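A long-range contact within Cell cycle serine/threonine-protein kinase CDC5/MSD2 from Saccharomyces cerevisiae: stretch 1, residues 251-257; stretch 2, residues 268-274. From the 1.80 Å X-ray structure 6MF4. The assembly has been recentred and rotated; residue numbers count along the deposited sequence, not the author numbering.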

ATOM      1  N   PRO A 251       2.406   4.533  17.614  1.00 28.10           N
ATOM      2  CA  PRO A 251       1.326   5.507  17.446  1.00 22.64           C
ATOM      3  C   PRO A 251       1.901   6.800  16.891  1.00 24.11           C
ATOM      4  O   PRO A 251       2.940   7.246  17.373  1.00 24.72           O
ATOM      5  CB  PRO A 251       0.782   5.694  18.866  1.00 26.56           C
ATOM      6  CG  PRO A 251       1.183   4.455  19.596  1.00 30.07           C
ATOM      7  CD  PRO A 251       2.499   4.046  19.002  1.00 31.91           C
ATOM      8  N   LEU A 252       1.255   7.383  15.890  1.00 19.24           N
ATOM      9  CA  LEU A 252       1.779   8.583  15.257  1.00 21.59           C
ATOM     10  C   LEU A 252       1.931   9.718  16.267  1.00 22.01           C
ATOM     11  O   LEU A 252       2.916  10.452  16.241  1.00 22.40           O
ATOM     12  CB  LEU A 252       0.873   9.015  14.103  1.00 20.64           C
ATOM     13  CG  LEU A 252       1.241  10.316  13.387  1.00 20.77           C
ATOM     14  CD1 LEU A 252       2.669  10.276  12.858  1.00 25.02           C
ATOM     15  CD2 LEU A 252       0.262  10.588  12.251  1.00 18.21           C
ATOM     16  N   VAL A 253       0.957   9.855  17.158  1.00 23.54           N
ATOM     17  CA  VAL A 253       0.974  10.948  18.123  1.00 23.79           C
ATOM     18  C   VAL A 253       2.189  10.825  19.045  1.00 26.30           C
ATOM     19  O   VAL A 253       2.750  11.829  19.478  1.00 26.33           O
ATOM     20  CB  VAL A 253      -0.335  10.988  18.953  1.00 22.86           C
ATOM     21  CG1 VAL A 253      -0.494   9.730  19.799  1.00 25.83           C
ATOM     22  CG2 VAL A 253      -0.379  12.245  19.818  1.00 29.24           C
ATOM     23  N   GLU A 254       2.612   9.593  19.317  1.00 24.19           N
ATOM     24  CA  GLU A 254       3.801   9.352  20.128  1.00 26.98           C
ATOM     25  C   GLU A 254       5.072   9.824  19.417  1.00 30.74           C
ATOM     26  O   GLU A 254       5.978  10.371  20.047  1.00 29.45           O
ATOM     27  CB  GLU A 254       3.911   7.865  20.475  1.00 34.33           C
ATOM     28  CG  GLU A 254       5.162   7.494  21.263  1.00 54.96           C
ATOM     29  CD  GLU A 254       5.239   6.008  21.578  1.00 55.24           C
ATOM     30  OE1 GLU A 254       6.367   5.480  21.688  1.00 53.06           O
ATOM     31  OE2 GLU A 254       4.173   5.367  21.719  1.00 51.25           O
ATOM     32  N   VAL A 255       5.137   9.612  18.106  1.00 28.37           N
ATOM     33  CA  VAL A 255       6.283  10.056  17.317  1.00 26.99           C
ATOM     34  C   VAL A 255       6.305  11.576  17.234  1.00 28.42           C
ATOM     35  O   VAL A 255       7.369  12.191  17.273  1.00 30.97           O
ATOM     36  CB  VAL A 255       6.263   9.452  15.890  1.00 27.34           C
ATOM     37  CG1 VAL A 255       7.336  10.084  15.006  1.00 26.39           C
ATOM     38  CG2 VAL A 255       6.458   7.948  15.952  1.00 25.85           C
ATOM     39  N   LEU A 256       5.127  12.182  17.121  1.00 26.20           N
ATOM     40  CA  LEU A 256       5.033  13.634  17.051  1.00 27.57           C
ATOM     41  C   LEU A 256       5.527  14.259  18.354  1.00 27.92           C
ATOM     42  O   LEU A 256       6.290  15.226  18.334  1.00 34.16           O
ATOM     43  CB  LEU A 256       3.596  14.067  16.752  1.00 26.00           C
ATOM     44  CG  LEU A 256       3.122  13.728  15.336  1.00 24.04           C
ATOM     45  CD1 LEU A 256       1.623  13.933  15.200  1.00 25.23           C
ATOM     46  CD2 LEU A 256       3.865  14.556  14.303  1.00 28.55           C
ATOM     47  N   LYS A 257       5.108  13.690  19.482  1.00 29.22           N
ATOM     48  CA  LYS A 257       5.532  14.179  20.789  1.00 33.03           C
ATOM     49  C   LYS A 257       7.035  13.996  20.977  1.00 37.32           C
ATOM     50  O   LYS A 257       7.694  14.815  21.613  1.00 41.32           O
ATOM     51  CB  LYS A 257       4.770  13.461  21.907  1.00 31.83           C
ATOM     52  CG  LYS A 257       3.291  13.823  21.984  1.00 37.37           C
ATOM     53  CD  LYS A 257       2.590  13.090  23.116  1.00 34.60           C
TER
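Stretch 2 (268-274) NFREKLT

Stretch 2 enters as a helix from Phe-269 onward, with Asn-268 at the N-cap position; the Asn-268 side chain makes no capping bond. It packs on the helix formed by Leu-252 to Lys-257. The two N-to-C directions differ by 135°, so the helices run roughly, not strictly, antiparallel. Their axes come no closer than 11.8 Å, a gap wide enough to be filled by side chains.

The main bump is the Phe-269 ring. Its CA-to-CB bond points toward stretch 1, with chi1 near t, and the ring reaches into a hollow lined by Leu-252, Val-255 and Leu-256. Val-255 CG1 lies over one face, 3.5 Å from the ring centroid and 12° off the normal, a CH-pi contact. The two leucines meet the ring edge: Leu-252 CD1 is 3.6 Å from Phe-269 CZ, and Leu-256 CD2 is 3.6 Å from Phe-269 CE2.

One turn later, Leu-273 also points toward stretch 1. Its CD2 packs 3.8 Å from Leu-256 CD2, so that one methyl touches both Phe-269 and Leu-273. Leu-273 CD1 is looser, 4.5 Å from Leu-252 CD1. Arg-270 adds a small contact, with NH1 4.1 Å from Leu-256 CD2. No hydrogen bond crosses between the stretches; the fit is essentially apolar and buries 223 Å² in total.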

ATOM      1  N   ASN A 268      14.542  12.526   9.236  1.00 30.05           N
ATOM      2  CA  ASN A 268      13.872  13.760   8.828  1.00 32.15           C
ATOM      3  C   ASN A 268      12.344  13.603   8.819  1.00 32.93           C
ATOM      4  O   ASN A 268      11.666  13.934   7.845  1.00 24.17           O
ATOM      5  CB  ASN A 268      14.384  14.185   7.446  1.00 36.78           C
ATOM      6  CG  ASN A 268      15.809  14.692   7.484  1.00 52.63           C
ATOM      7  OD1 ASN A 268      16.294  15.131   8.527  1.00 56.77           O
ATOM      8  ND2 ASN A 268      16.496  14.622   6.349  1.00 61.68           N
ATOM      9  N   PHE A 269      11.813  13.100   9.927  1.00 32.16           N
ATOM     10  CA  PHE A 269      10.413  12.703  10.001  1.00 33.54           C
ATOM     11  C   PHE A 269       9.430  13.822   9.646  1.00 26.86           C
ATOM     12  O   PHE A 269       8.458  13.587   8.927  1.00 27.39           O
ATOM     13  CB  PHE A 269      10.105  12.171  11.403  1.00 34.68           C
ATOM     14  CG  PHE A 269       8.639  12.012  11.681  1.00 30.90           C
ATOM     15  CD1 PHE A 269       7.926  10.954  11.141  1.00 39.57           C
ATOM     16  CD2 PHE A 269       7.974  12.920  12.487  1.00 37.82           C
ATOM     17  CE1 PHE A 269       6.572  10.809  11.396  1.00 34.35           C
ATOM     18  CE2 PHE A 269       6.626  12.781  12.745  1.00 36.64           C
ATOM     19  CZ  PHE A 269       5.924  11.724  12.200  1.00 33.67           C
ATOM     20  N   ARG A 270       9.673  15.036  10.131  1.00 26.89           N
ATOM     21  CA  ARG A 270       8.701  16.108   9.948  1.00 28.10           C
ATOM     22  C   ARG A 270       8.552  16.502   8.481  1.00 25.40           C
ATOM     23  O   ARG A 270       7.452  16.824   8.026  1.00 24.07           O
ATOM     24  CB  ARG A 270       9.088  17.336  10.775  1.00 35.80           C
ATOM     25  CG  ARG A 270       8.077  18.480  10.690  1.00 40.36           C
ATOM     26  CD  ARG A 270       6.696  18.065  11.206  1.00 43.52           C
ATOM     27  NE  ARG A 270       5.720  17.879  10.131  1.00 36.22           N
ATOM     28  CZ  ARG A 270       4.425  17.642  10.329  1.00 40.19           C
ATOM     29  NH1 ARG A 270       3.940  17.554  11.563  1.00 39.75           N
ATOM     30  NH2 ARG A 270       3.612  17.491   9.292  1.00 32.74           N
ATOM     31  N   GLU A 271       9.654  16.489   7.743  1.00 24.56           N
ATOM     32  CA  GLU A 271       9.598  16.788   6.318  1.00 25.20           C
ATOM     33  C   GLU A 271       8.855  15.673   5.588  1.00 22.60           C
ATOM     34  O   GLU A 271       8.064  15.927   4.680  1.00 22.92           O
ATOM     35  CB  GLU A 271      11.006  16.961   5.745  1.00 27.47           C
ATOM     36  CG  GLU A 271      11.064  17.074   4.221  1.00 34.87           C
ATOM     37  CD  GLU A 271      10.257  18.242   3.674  1.00 42.38           C
ATOM     38  OE1 GLU A 271       9.949  19.178   4.443  1.00 44.97           O
ATOM     39  OE2 GLU A 271       9.929  18.222   2.467  1.00 42.00           O
ATOM     40  N   LYS A 272       9.106  14.436   5.995  1.00 22.97           N
ATOM     41  CA  LYS A 272       8.465  13.297   5.354  1.00 22.65           C
ATOM     42  C   LYS A 272       6.962  13.299   5.613  1.00 21.58           C
ATOM     43  O   LYS A 272       6.179  13.017   4.709  1.00 21.49           O
ATOM     44  CB  LYS A 272       9.102  11.992   5.829  1.00 24.13           C
ATOM     45  CG  LYS A 272      10.474  11.771   5.207  1.00 25.10           C
ATOM     46  CD  LYS A 272      11.192  10.563   5.776  1.00 33.33           C
ATOM     47  CE  LYS A 272      12.518  10.320   5.048  1.00 37.78           C
ATOM     48  NZ  LYS A 272      13.120  11.568   4.471  1.00 36.36           N
ATOM     49  N   LEU A 273       6.551  13.638   6.833  1.00 21.44           N
ATOM     50  CA  LEU A 273       5.126  13.669   7.150  1.00 21.74           C
ATOM     51  C   LEU A 273       4.418  14.764   6.353  1.00 22.71           C
ATOM     52  O   LEU A 273       3.266  14.607   5.954  1.00 21.08           O
ATOM     53  CB  LEU A 273       4.904  13.877   8.648  1.00 26.93           C
ATOM     54  CG  LEU A 273       3.454  13.717   9.118  1.00 28.11           C
ATOM     55  CD1 LEU A 273       2.950  12.289   8.892  1.00 23.43           C
ATOM     56  CD2 LEU A 273       3.316  14.105  10.586  1.00 30.53           C
ATOM     57  N   THR A 274       5.112  15.871   6.117  1.00 22.37           N
ATOM     58  CA  THR A 274       4.572  16.939   5.288  1.00 22.32           C
ATOM     59  C   THR A 274       4.357  16.451   3.858  1.00 20.62           C
ATOM     60  O   THR A 274       3.318  16.718   3.250  1.00 22.06           O
ATOM     61  CB  THR A 274       5.505  18.165   5.288  1.00 29.00           C
ATOM     62  OG1 THR A 274       5.531  18.734   6.601  1.00 31.91           O
ATOM     63  CG2 THR A 274       5.031  19.222   4.293  1.00 34.67           C
TER